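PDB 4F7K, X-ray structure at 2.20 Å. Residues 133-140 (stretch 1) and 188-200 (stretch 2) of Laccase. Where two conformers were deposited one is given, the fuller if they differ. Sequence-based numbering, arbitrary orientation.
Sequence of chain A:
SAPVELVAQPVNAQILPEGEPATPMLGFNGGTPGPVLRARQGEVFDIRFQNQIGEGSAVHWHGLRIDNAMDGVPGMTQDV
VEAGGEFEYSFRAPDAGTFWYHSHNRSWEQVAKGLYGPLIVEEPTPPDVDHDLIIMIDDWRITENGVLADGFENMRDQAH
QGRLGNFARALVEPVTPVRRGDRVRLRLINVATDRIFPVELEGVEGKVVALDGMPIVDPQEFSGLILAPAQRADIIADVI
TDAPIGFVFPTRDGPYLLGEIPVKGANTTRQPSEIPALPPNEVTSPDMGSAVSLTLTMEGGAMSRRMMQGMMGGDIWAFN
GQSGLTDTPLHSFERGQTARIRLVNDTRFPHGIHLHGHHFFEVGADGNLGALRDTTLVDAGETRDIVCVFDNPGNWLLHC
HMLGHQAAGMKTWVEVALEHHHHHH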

# COMPACT_ATOMS: atom_id res chain seq x y z
N LEU A 133 6.58 1.70 -13.68
CA LEU A 133 7.44 1.96 -12.52
C LEU A 133 6.66 1.96 -11.21
O LEU A 133 5.49 2.38 -11.18
CB LEU A 133 8.19 3.30 -12.66
CG LEU A 133 8.84 3.52 -14.04
CD1 LEU A 133 9.22 4.98 -14.32
CD2 LEU A 133 10.03 2.57 -14.29
N ILE A 134 7.30 1.48 -10.15
CA ILE A 134 6.68 1.42 -8.83
C ILE A 134 7.33 2.49 -7.96
O ILE A 134 8.55 2.57 -7.91
CB ILE A 134 6.89 0.01 -8.22
CG1 ILE A 134 6.05 -1.04 -8.99
CG2 ILE A 134 6.62 -0.01 -6.71
CD1 ILE A 134 6.55 -2.48 -8.83
N ILE A 135 6.51 3.28 -7.28
CA ILE A 135 7.00 4.40 -6.49
C ILE A 135 6.56 4.21 -5.05
O ILE A 135 5.38 4.45 -4.71
CB ILE A 135 6.41 5.77 -6.96
CG1 ILE A 135 6.24 5.84 -8.49
CG2 ILE A 135 7.22 6.94 -6.36
CD1 ILE A 135 7.49 5.68 -9.26
N MET A 136 7.52 3.83 -4.21
CA MET A 136 7.27 3.59 -2.81
C MET A 136 7.75 4.80 -2.01
O MET A 136 8.96 5.17 -2.03
CB MET A 136 7.92 2.27 -2.35
CG MET A 136 7.21 1.01 -2.91
SD MET A 136 8.27 -0.49 -2.96
CE MET A 136 9.45 -0.13 -4.30
N ILE A 137 6.81 5.45 -1.35
CA ILE A 137 7.14 6.64 -0.60
C ILE A 137 7.17 6.29 0.88
O ILE A 137 6.24 5.67 1.40
CB ILE A 137 6.16 7.80 -0.90
CG1 ILE A 137 6.12 8.05 -2.42
CG2 ILE A 137 6.57 9.07 -0.15
CD1 ILE A 137 5.08 9.12 -2.88
N ASP A 138 8.26 6.65 1.55
CA ASP A 138 8.42 6.32 2.97
C ASP A 138 9.13 7.51 3.61
O ASP A 138 9.73 8.34 2.92
CB ASP A 138 9.26 5.03 3.08
CG ASP A 138 9.04 4.24 4.38
OD1 ASP A 138 8.29 4.73 5.28
OD2 ASP A 138 9.66 3.11 4.47
N ASP A 139 9.04 7.66 4.92
CA ASP A 139 9.95 8.61 5.54
C ASP A 139 10.79 7.98 6.63
O ASP A 139 10.55 6.84 7.02
CB ASP A 139 9.24 9.87 5.98
CG ASP A 139 8.57 9.70 7.26
OD1 ASP A 139 7.96 8.61 7.43
OD2 ASP A 139 8.70 10.62 8.09
N TRP A 140 11.83 8.68 7.07
CA TRP A 140 12.79 8.01 7.94
C TRP A 140 13.41 9.02 8.91
O TRP A 140 13.61 10.18 8.56
CB TRP A 140 13.96 7.37 7.18
CG TRP A 140 13.71 6.19 6.30
CD1 TRP A 140 13.84 4.86 6.60
CD2 TRP A 140 13.36 6.25 4.92
NE1 TRP A 140 13.54 4.08 5.48
CE2 TRP A 140 13.25 4.93 4.44
CE3 TRP A 140 13.13 7.31 4.04
CZ2 TRP A 140 12.93 4.65 3.14
CZ3 TRP A 140 12.82 7.04 2.76
CH2 TRP A 140 12.69 5.72 2.31
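Stretch 2, residues 188-200: LINVATDRIFPVE

Stretch 2 begins as a β-strand laid alongside stretch 1, then leaves the sheet at Val191, loops, and returns against the face of the sheet that carries Ile137, with Phe197 and Val199. Residues 133-140 are extended throughout, with phi between -150° and -102°. Their axis and that of strand 188-190 approach to 4.7 Å, and the 21° between their N-to-C directions, signed crossing angle -21°, identifies a parallel pair with a modest twist.

The register follows from the bridges: Ile135 faces Leu188, Met136 faces Ile189 and Ile137 faces Asn190, with CA-CA separations of 4.7, 4.8 and 5.0 Å. Hydrogen bonds confirm it. Ile189 N donates to Ile135 O (2.7 Å, 160°), and Ile137 N donates to Ile189 O (2.8 Å, 172°), so Ile189 uses both its backbone polar groups on the neighbouring strand. Between these bonds the strands are close enough for CA-H...O contacts, Leu188 CA to Ile135 O and Met136 CA to Ile189 O, each 3.4 Å.

The ladder ends in a turn. Val191 N donates to Ile137 O at 2.9 Å, and Ala192 N reaches the same oxygen in a weak bond of 3.4 Å and 130°. The psi of Val191, 1°, departs sharply from strand values and marks the bend. Within the turn, Ala192 N also donates to Asn190 OD1 (2.9 Å), while Asn190 ND2 donates to Arg195 O (3.0 Å); the Asn190 side chain thus ties both sides of the loop together.

Alternation sorts the side chains onto two faces. On the face bearing Met136 and Ile189, Ile189 CD1 lies 4.1 Å from Ile134 CG2 and 4.2 Å from Met136 CG. Met136 CG also meets Val191 CG1 at 3.9 Å, although the end of the methionine leads away. Val191 turns its other methyl, CG2, to Asp138 CB at 3.5 Å.

The face bearing Ile135, Ile137 and Leu188 holds the residue with the largest covered area, Ile137. Ile135 CG1 packs on Leu188 CD1 at 3.8 Å. Ile137, with 119 Å² covered by stretch 2, is the principal bump, and it fills the hollow between Phe197 and Val199. Its two ends find different partners: CD1 touches Val199 CG2 at 3.7 Å, whereas CG2 lies over the face of the Phe197 ring, 3.8 Å from its centroid and only 15° off the normal, the geometry of a CH-pi contact. The same ring meets Asp139 CB at its edge, with Phe197 CZ 3.9 Å away.

Beyond the sheet pairing the contact becomes more polar. Asp138 OD1 comes within 3.3 Å of Ala192 CA. Asp139 points toward stretch 2, where its OD2 forms a salt bridge with Arg195 NE at 3.5 Å, near the guanidinium plane, and its OD1 approaches Arg195 CG at 3.2 Å. Water 1 links the loop to stretch 1, donating to Asp139 OD1 and accepting from Asp194 N, both at 3.1 Å. Altogether the two stretches bury 646 Å².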

# COMPACT_ATOMS: atom_id res chain seq x y z
N LEU A 188 1.97 4.26 -7.35
CA LEU A 188 2.38 4.98 -6.17
C LEU A 188 1.89 4.21 -4.98
O LEU A 188 0.73 3.81 -4.92
CB LEU A 188 1.78 6.40 -6.11
CG LEU A 188 2.42 7.55 -6.90
CD1 LEU A 188 2.68 7.25 -8.37
CD2 LEU A 188 1.53 8.80 -6.76
N ILE A 189 2.79 4.02 -4.03
CA ILE A 189 2.43 3.34 -2.83
C ILE A 189 2.98 4.11 -1.65
O ILE A 189 4.19 4.36 -1.61
CB ILE A 189 3.02 1.91 -2.77
CG1 ILE A 189 2.70 1.13 -4.05
CG2 ILE A 189 2.49 1.22 -1.52
CD1 ILE A 189 3.40 -0.26 -4.16
N ASN A 190 2.10 4.48 -0.72
CA ASN A 190 2.54 5.08 0.54
C ASN A 190 2.87 3.95 1.51
O ASN A 190 1.94 3.29 2.01
CB ASN A 190 1.49 6.04 1.15
CG ASN A 190 1.98 6.67 2.49
OD1 ASN A 190 3.02 6.28 3.03
ND2 ASN A 190 1.23 7.65 3.03
N VAL A 191 4.18 3.68 1.69
CA VAL A 191 4.60 2.56 2.54
C VAL A 191 4.99 3.03 3.94
O VAL A 191 5.38 2.23 4.78
CB VAL A 191 5.74 1.72 1.91
CG1 VAL A 191 5.32 1.18 0.53
CG2 VAL A 191 7.08 2.55 1.79
N ALA A 192 4.89 4.33 4.20
CA ALA A 192 5.03 4.83 5.58
C ALA A 192 3.94 4.28 6.51
O ALA A 192 2.81 4.00 6.10
CB ALA A 192 5.03 6.38 5.61
N THR A 193 4.28 4.09 7.77
CA THR A 193 3.30 3.61 8.72
C THR A 193 2.55 4.80 9.39
O THR A 193 1.47 4.64 9.95
CB THR A 193 3.98 2.72 9.80
OG1 THR A 193 5.16 3.37 10.37
CG2 THR A 193 4.38 1.39 9.21
N ASP A 194 3.16 5.97 9.37
CA ASP A 194 2.77 7.02 10.32
C ASP A 194 2.63 8.38 9.72
O ASP A 194 2.40 9.32 10.47
CB ASP A 194 3.71 7.07 11.55
CG ASP A 194 3.54 5.88 12.47
OD1 ASP A 194 2.54 5.84 13.21
OD2 ASP A 194 4.42 4.97 12.46
N ARG A 195 2.74 8.48 8.40
CA ARG A 195 2.75 9.75 7.66
C ARG A 195 1.76 9.74 6.51
O ARG A 195 1.70 8.75 5.77
CB ARG A 195 4.15 10.01 7.08
CG ARG A 195 5.25 10.25 8.14
CD ARG A 195 4.91 11.48 8.99
NE ARG A 195 5.96 11.80 9.97
CZ ARG A 195 5.74 12.56 11.03
NH1 ARG A 195 4.53 13.05 11.21
NH2 ARG A 195 6.71 12.82 11.90
N ILE A 196 1.01 10.82 6.35
CA ILE A 196 0.14 10.99 5.21
C ILE A 196 0.89 11.90 4.24
O ILE A 196 1.37 12.96 4.63
CB ILE A 196 -1.19 11.69 5.59
CG1 ILE A 196 -1.99 10.85 6.58
CG2 ILE A 196 -2.03 11.95 4.36
CD1 ILE A 196 -2.76 11.73 7.57
N PHE A 197 0.95 11.49 2.98
CA PHE A 197 1.67 12.21 1.95
C PHE A 197 0.71 12.76 0.89
O PHE A 197 0.11 11.98 0.11
CB PHE A 197 2.66 11.25 1.27
CG PHE A 197 3.86 10.90 2.13
CD1 PHE A 197 4.78 11.88 2.49
CD2 PHE A 197 4.09 9.59 2.53
CE1 PHE A 197 5.88 11.57 3.28
CE2 PHE A 197 5.21 9.24 3.32
CZ PHE A 197 6.11 10.25 3.69
N PRO A 198 0.56 14.10 0.83
CA PRO A 198 0.07 14.66 -0.43
C PRO A 198 1.17 14.48 -1.44
O PRO A 198 2.35 14.65 -1.10
CB PRO A 198 -0.10 16.16 -0.15
CG PRO A 198 0.46 16.43 1.23
CD PRO A 198 1.05 15.13 1.77
N VAL A 199 0.82 14.09 -2.66
CA VAL A 199 1.83 13.88 -3.68
C VAL A 199 1.47 14.64 -4.95
O VAL A 199 0.48 14.31 -5.61
CB VAL A 199 2.03 12.41 -4.04
CG1 VAL A 199 3.21 12.27 -5.01
CG2 VAL A 199 2.26 11.55 -2.77
N GLU A 200 2.29 15.62 -5.28
CA GLU A 200 2.16 16.35 -6.55
C GLU A 200 3.11 15.77 -7.60
O GLU A 200 4.32 15.61 -7.35
CB GLU A 200 2.44 17.83 -6.37
CG GLU A 200 1.35 18.57 -5.65
CD GLU A 200 -0.03 18.46 -6.35
OE1 GLU A 200 -0.09 18.40 -7.60
OE2 GLU A 200 -1.06 18.45 -5.63
O HOH W 1 6.15 6.58 8.84